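Long-range contacts in cleavage and polyadenylation specificity factor 100 KD subunit (Methanosarcina mazei, PDB 2XR1), which probably terminates transcription genome-wide by cleaving nascent RNA, as a dimeric zinc-dependent nuclease of the metallo-beta-lactamase superfamily with beta-CASP and N-terminal KH domains: residues B[210-215]-B[242-247]; B[267-272]-B[335-340]. All coordinates share one frame; numbering follows the deposited sequence.

Both contacts lie in the metallo-beta-lactamase part of the chain, their centres about 9 Å apart, and meet at residues 243-245. Contact 1 pairs segment 242-247 with 210-215 and carries the zinc ligands His245 and His247. Contact 2, between 267-272 and 335-340, packs against the segment that carries those ligands. Val243 N probably donates to Tyr267 O (3.0 Å) in the sheet shared by the two contacts, while Ala337 N probably donates to Thr244 O (2.9 Å). His245 CB also packs on Ser336 CA at 3.7 Å. The side chain of Thr272 approaches that of His245 to about 5 Å at nearest atoms and remains about 10 Å from a zinc ion.

Contact 1. Residues B[210-215]-B[242-247]; sequences LIDCGV and IVTHAH. With ZN (zinc ion), chain E.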
loop_
_atom_site.group_PDB
_atom_site.type_symbol
_atom_site.label_atom_id
_atom_site.label_comp_id
_atom_site.label_asym_id
_atom_site.label_seq_id
_atom_site.Cartn_x
_atom_site.Cartn_y
_atom_site.Cartn_z
ATOM N N LEU B 210 -3.140 12.845 2.943
ATOM C CA LEU B 210 -1.754 12.925 2.545
ATOM C C LEU B 210 -1.047 13.906 3.454
ATOM O O LEU B 210 -1.445 15.060 3.509
ATOM C CB LEU B 210 -1.678 13.371 1.085
ATOM C CG LEU B 210 -0.600 12.825 0.177
ATOM C CD1 LEU B 210 -0.557 11.315 0.098
ATOM C CD2 LEU B 210 -0.899 13.435 -1.158
ATOM N N ILE B 211 -0.030 13.458 4.191
ATOM C CA ILE B 211 0.753 14.371 4.974
ATOM C C ILE B 211 2.055 14.655 4.218
ATOM O O ILE B 211 2.856 13.750 3.984
ATOM C CB ILE B 211 1.040 13.850 6.382
ATOM C CG1 ILE B 211 -0.259 13.703 7.186
ATOM C CG2 ILE B 211 1.987 14.825 7.128
ATOM C CD1 ILE B 211 -0.910 12.297 7.226
ATOM N N ASP B 212 2.238 15.927 3.861
ATOM C CA ASP B 212 3.404 16.437 3.137
ATOM C C ASP B 212 3.500 15.888 1.700
ATOM O O ASP B 212 2.942 14.847 1.369
ATOM C CB ASP B 212 4.727 16.249 3.925
ATOM C CG ASP B 212 4.846 17.202 5.160
ATOM O OD1 ASP B 212 4.085 18.215 5.191
ATOM O OD2 ASP B 212 5.709 16.961 6.101
ATOM N N CYS B 213 4.181 16.643 0.845
ATOM C CA CYS B 213 4.560 16.194 -0.435
ATOM C C CYS B 213 5.766 16.959 -0.929
ATOM O O CYS B 213 5.606 17.901 -1.681
ATOM C CB CYS B 213 3.419 16.365 -1.380
ATOM S SG CYS B 213 3.741 15.449 -2.873
ATOM N N GLY B 214 6.976 16.514 -0.537
ATOM C CA GLY B 214 8.191 17.309 -0.700
ATOM C C GLY B 214 8.980 17.105 -1.962
ATOM O O GLY B 214 8.719 16.179 -2.707
ATOM N N VAL B 215 9.956 17.979 -2.200
ATOM C CA VAL B 215 10.955 17.772 -3.234
ATOM C C VAL B 215 12.086 16.966 -2.658
ATOM O O VAL B 215 12.269 16.953 -1.465
ATOM C CB VAL B 215 11.567 19.098 -3.768
ATOM C CG1 VAL B 215 10.533 19.935 -4.435
ATOM C CG2 VAL B 215 12.222 19.870 -2.641
ATOM N N ILE B 242 -2.069 17.654 4.142
ATOM C CA ILE B 242 -1.580 18.459 5.234
ATOM C C ILE B 242 -0.127 18.845 4.981
ATOM O O ILE B 242 0.685 18.014 4.652
ATOM C CB ILE B 242 -1.762 17.747 6.562
ATOM C CG1 ILE B 242 -3.229 17.856 7.000
ATOM C CG2 ILE B 242 -0.934 18.392 7.655
ATOM C CD1 ILE B 242 -4.163 16.894 6.374
ATOM N N VAL B 243 0.198 20.110 5.135
ATOM C CA VAL B 243 1.569 20.574 5.040
ATOM C C VAL B 243 2.012 20.906 6.472
ATOM O O VAL B 243 1.437 21.772 7.148
ATOM C CB VAL B 243 1.667 21.809 4.127
ATOM C CG1 VAL B 243 3.054 22.342 4.123
ATOM C CG2 VAL B 243 1.181 21.488 2.670
ATOM N N THR B 244 3.041 20.215 6.929
ATOM C CA THR B 244 3.476 20.326 8.302
ATOM C C THR B 244 4.268 21.612 8.535
ATOM O O THR B 244 4.159 22.209 9.600
ATOM C CB THR B 244 4.361 19.152 8.681
ATOM O OG1 THR B 244 5.471 19.155 7.808
ATOM C CG2 THR B 244 3.648 17.831 8.554
ATOM N N HIS B 245 5.062 22.030 7.547
ATOM C CA HIS B 245 5.771 23.301 7.627
ATOM C C HIS B 245 6.258 23.670 6.235
ATOM O O HIS B 245 6.143 22.881 5.311
ATOM C CB HIS B 245 6.936 23.292 8.645
ATOM C CG HIS B 245 8.060 22.366 8.309
ATOM N ND1 HIS B 245 7.951 20.990 8.385
ATOM C CD2 HIS B 245 9.341 22.619 7.936
ATOM C CE1 HIS B 245 9.114 20.445 8.062
ATOM N NE2 HIS B 245 9.980 21.409 7.810
ATOM N N ALA B 246 6.799 24.877 6.102
ATOM C CA ALA B 246 6.988 25.485 4.791
ATOM C C ALA B 246 8.180 25.000 4.026
ATOM O O ALA B 246 8.322 25.361 2.889
ATOM C CB ALA B 246 7.063 26.994 4.909
ATOM N N HIS B 247 9.030 24.169 4.621
ATOM C CA HIS B 247 10.242 23.747 3.927
ATOM C C HIS B 247 9.928 23.026 2.612
ATOM O O HIS B 247 9.009 22.222 2.534
ATOM C CB HIS B 247 11.124 22.895 4.817
ATOM C CG HIS B 247 11.962 23.673 5.783
ATOM N ND1 HIS B 247 12.326 23.169 7.012
ATOM C CD2 HIS B 247 12.532 24.890 5.688
ATOM C CE1 HIS B 247 13.080 24.055 7.634
ATOM N NE2 HIS B 247 13.214 25.108 6.855
HETATM ZN ZN ZN E . 12.167 21.331 7.853
#
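The carboxylate of Asp212 meets Thr244 edge-on, both oxygens turning their syn lone pairs toward it. OD1 accepts from Thr244 N (2.8 Å), a nearly straight bond at 167°, and OD2 accepts from Thr244 OG1 (2.8 Å), so the forked grip fixes the carboxylate's rotation. The methyl CG2 of Thr244 lies to one side of the carboxylate plane, and Ile211 CG2 meets Thr244 CG2 at 3.7 Å. Thr244 OG1 sits between its own backbone N and carbonyl carbon (chi1 59°), where it also accepts from His245 ND1 while lying 24° out of that imidazole's plane. The far edge of that ring faces His247 ND1 in plane, and both histidines coordinate one zinc ion, through His245 NE2 at 2.2 Å and His247 ND1 at 2.0 Å.

The backbones form a short parallel bridge at Ile211 and Ile242. Ile242 N donates to Leu210 O and Asp212 N to Ile242 O, each at 2.7 Å.

His332 and Asp355 complete this zinc site. OD2 of Asp212 also hydrogen-bonds ND1 of His250, a residue that binds the second zinc, so one second-shell carboxylate serves both metal sites, directly at His250 and through Thr244 at His245. An aspartate next to strand 208-211, beside the HxHxDH loop that follows its parallel neighbour, is characteristic of the dinuclear active site of metallo-beta-lactamase-fold nucleases.

Contact 2. Residues B[267-272]-B[335-340]; sequences YCTPPT and GSAISH
Gly335 and Pro271 bring the two backbones closest, with their CA atoms 5.1 Å apart. Residues 267-272 run from a strand through Thr269 into a helix that starts at Pro270, whereas 335-340 leave a loop and enter a strand at Ala337. No strand pairing joins them; the loop end of one segment rests against the helix start of the other. Gly335 has a positive phi (92°, with psi near zero), a conformation suited to a residue without a side chain, and its CA faces the pyrrolidine ring of Pro271, with CB and CG of the proline each 4.1 Å away.

Thr269 carries the polar part of the contact. Its OG1 donates to the carbonyl oxygen of Gly335 at 2.6 Å, coming in well off the C=O axis and tilted 15° from the carbonyl plane. With chi1 at 56°, OG1 lies between the backbone N and the carbonyl carbon of Thr269. Thr269 is the N-cap of helix 270-290, and its hydroxyl accepts a weak capping bond from Thr272 N (3.4 Å), so the same group ties the helix start to the Gly335 loop. The other branch of this threonine turns to apolar packing: CG2 approaches the methyl CB of Ala337 at 4.1 Å.

Ser336, next in the chain, turns away and binds the backbone of the zinc-ligand loop, its OG bonding His332 N and Ile333 O. The contact thus joins the two sheets of the sandwich: strand 266-268 lies beside strand 240-242 in one and leads into helix 270-290, while strand 337-343 runs between strands 323-329 and 348-352 in the other, with Ser339 reaching back to Ile242.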
loop_
_atom_site.group_PDB
_atom_site.type_symbol
_atom_site.label_atom_id
_atom_site.label_comp_id
_atom_site.label_asym_id
_atom_site.label_seq_id
_atom_site.Cartn_x
_atom_site.Cartn_y
_atom_site.Cartn_z
ATOM N N TYR B 267 -4.191 21.814 4.074
ATOM C CA TYR B 267 -4.344 22.394 5.432
ATOM C C TYR B 267 -2.964 22.634 5.995
ATOM O O TYR B 267 -2.130 21.738 5.943
ATOM C CB TYR B 267 -5.059 21.467 6.398
ATOM C CG TYR B 267 -6.481 21.225 6.075
ATOM C CD1 TYR B 267 -7.433 22.171 6.366
ATOM C CD2 TYR B 267 -6.877 20.037 5.492
ATOM C CE1 TYR B 267 -8.762 21.963 6.063
ATOM C CE2 TYR B 267 -8.203 19.805 5.172
ATOM C CZ TYR B 267 -9.134 20.779 5.443
ATOM O OH TYR B 267 -10.429 20.578 5.100
ATOM N N CYS B 268 -2.745 23.853 6.521
ATOM C CA CYS B 268 -1.488 24.227 7.165
ATOM C C CYS B 268 -1.705 25.429 8.043
ATOM O O CYS B 268 -2.782 25.932 8.096
ATOM C CB CYS B 268 -0.440 24.577 6.138
ATOM S SG CYS B 268 -0.918 26.030 5.236
ATOM N N THR B 269 -0.672 25.858 8.770
ATOM C CA THR B 269 -0.801 27.043 9.659
ATOM C C THR B 269 -0.782 28.283 8.811
ATOM O O THR B 269 -0.378 28.222 7.679
ATOM C CB THR B 269 0.325 27.127 10.713
ATOM O OG1 THR B 269 1.593 27.109 10.043
ATOM C CG2 THR B 269 0.208 25.955 11.706
ATOM N N PRO B 270 -1.253 29.401 9.329
ATOM C CA PRO B 270 -1.204 30.641 8.494
ATOM C C PRO B 270 0.189 31.058 8.023
ATOM O O PRO B 270 0.351 31.462 6.878
ATOM C CB PRO B 270 -1.816 31.709 9.402
ATOM C CG PRO B 270 -2.691 30.943 10.347
ATOM C CD PRO B 270 -2.136 29.545 10.502
ATOM N N PRO B 271 1.198 31.001 8.891
ATOM C CA PRO B 271 2.517 31.368 8.412
ATOM C C PRO B 271 3.065 30.373 7.384
ATOM O O PRO B 271 3.752 30.774 6.441
ATOM C CB PRO B 271 3.371 31.356 9.682
ATOM C CG PRO B 271 2.396 31.429 10.781
ATOM C CD PRO B 271 1.206 30.727 10.334
ATOM N N THR B 272 2.787 29.098 7.561
ATOM C CA THR B 272 3.161 28.138 6.565
ATOM C C THR B 272 2.614 28.552 5.217
ATOM O O THR B 272 3.278 28.464 4.203
ATOM C CB THR B 272 2.619 26.730 6.927
ATOM O OG1 THR B 272 3.240 26.311 8.132
ATOM C CG2 THR B 272 2.904 25.719 5.865
ATOM N N GLY B 335 5.669 28.629 12.195
ATOM C CA GLY B 335 4.406 28.012 11.776
ATOM C C GLY B 335 4.469 26.523 11.713
ATOM O O GLY B 335 3.482 25.910 11.342
ATOM N N SER B 336 5.614 25.942 12.057
ATOM C CA SER B 336 5.789 24.476 11.987
ATOM C C SER B 336 4.819 23.791 12.928
ATOM O O SER B 336 4.570 24.232 14.036
ATOM C CB SER B 336 7.229 24.037 12.297
ATOM O OG SER B 336 7.649 24.276 13.660
ATOM N N ALA B 337 4.237 22.712 12.486
ATOM C CA ALA B 337 3.203 22.085 13.289
ATOM C C ALA B 337 3.508 20.636 13.511
ATOM O O ALA B 337 4.220 20.003 12.770
ATOM C CB ALA B 337 1.832 22.261 12.667
ATOM N N ILE B 338 3.009 20.168 14.615
ATOM C CA ILE B 338 2.890 18.772 14.926
ATOM C C ILE B 338 1.422 18.457 14.631
ATOM O O ILE B 338 0.522 19.170 15.009
ATOM C CB ILE B 338 3.232 18.551 16.432
ATOM C CG1 ILE B 338 4.755 18.588 16.595
ATOM C CG2 ILE B 338 2.673 17.239 16.894
ATOM C CD1 ILE B 338 5.145 18.643 17.977
ATOM N N SER B 339 1.172 17.363 13.977
ATOM C CA SER B 339 -0.147 17.082 13.492
ATOM C C SER B 339 -0.753 15.938 14.255
ATOM O O SER B 339 -0.262 14.843 14.175
ATOM C CB SER B 339 -0.026 16.784 12.027
ATOM O OG SER B 339 0.507 17.968 11.422
ATOM N N HIS B 340 -1.785 16.219 15.025
ATOM C CA HIS B 340 -2.515 15.193 15.729
ATOM C C HIS B 340 -3.823 14.822 14.993
ATOM O O HIS B 340 -4.655 15.694 14.703
ATOM C CB HIS B 340 -2.815 15.703 17.148
ATOM C CG HIS B 340 -3.565 14.742 17.999
ATOM N ND1 HIS B 340 -4.937 14.659 17.989
ATOM C CD2 HIS B 340 -3.139 13.829 18.899
ATOM C CE1 HIS B 340 -5.321 13.718 18.832
ATOM N NE2 HIS B 340 -4.248 13.191 19.393
#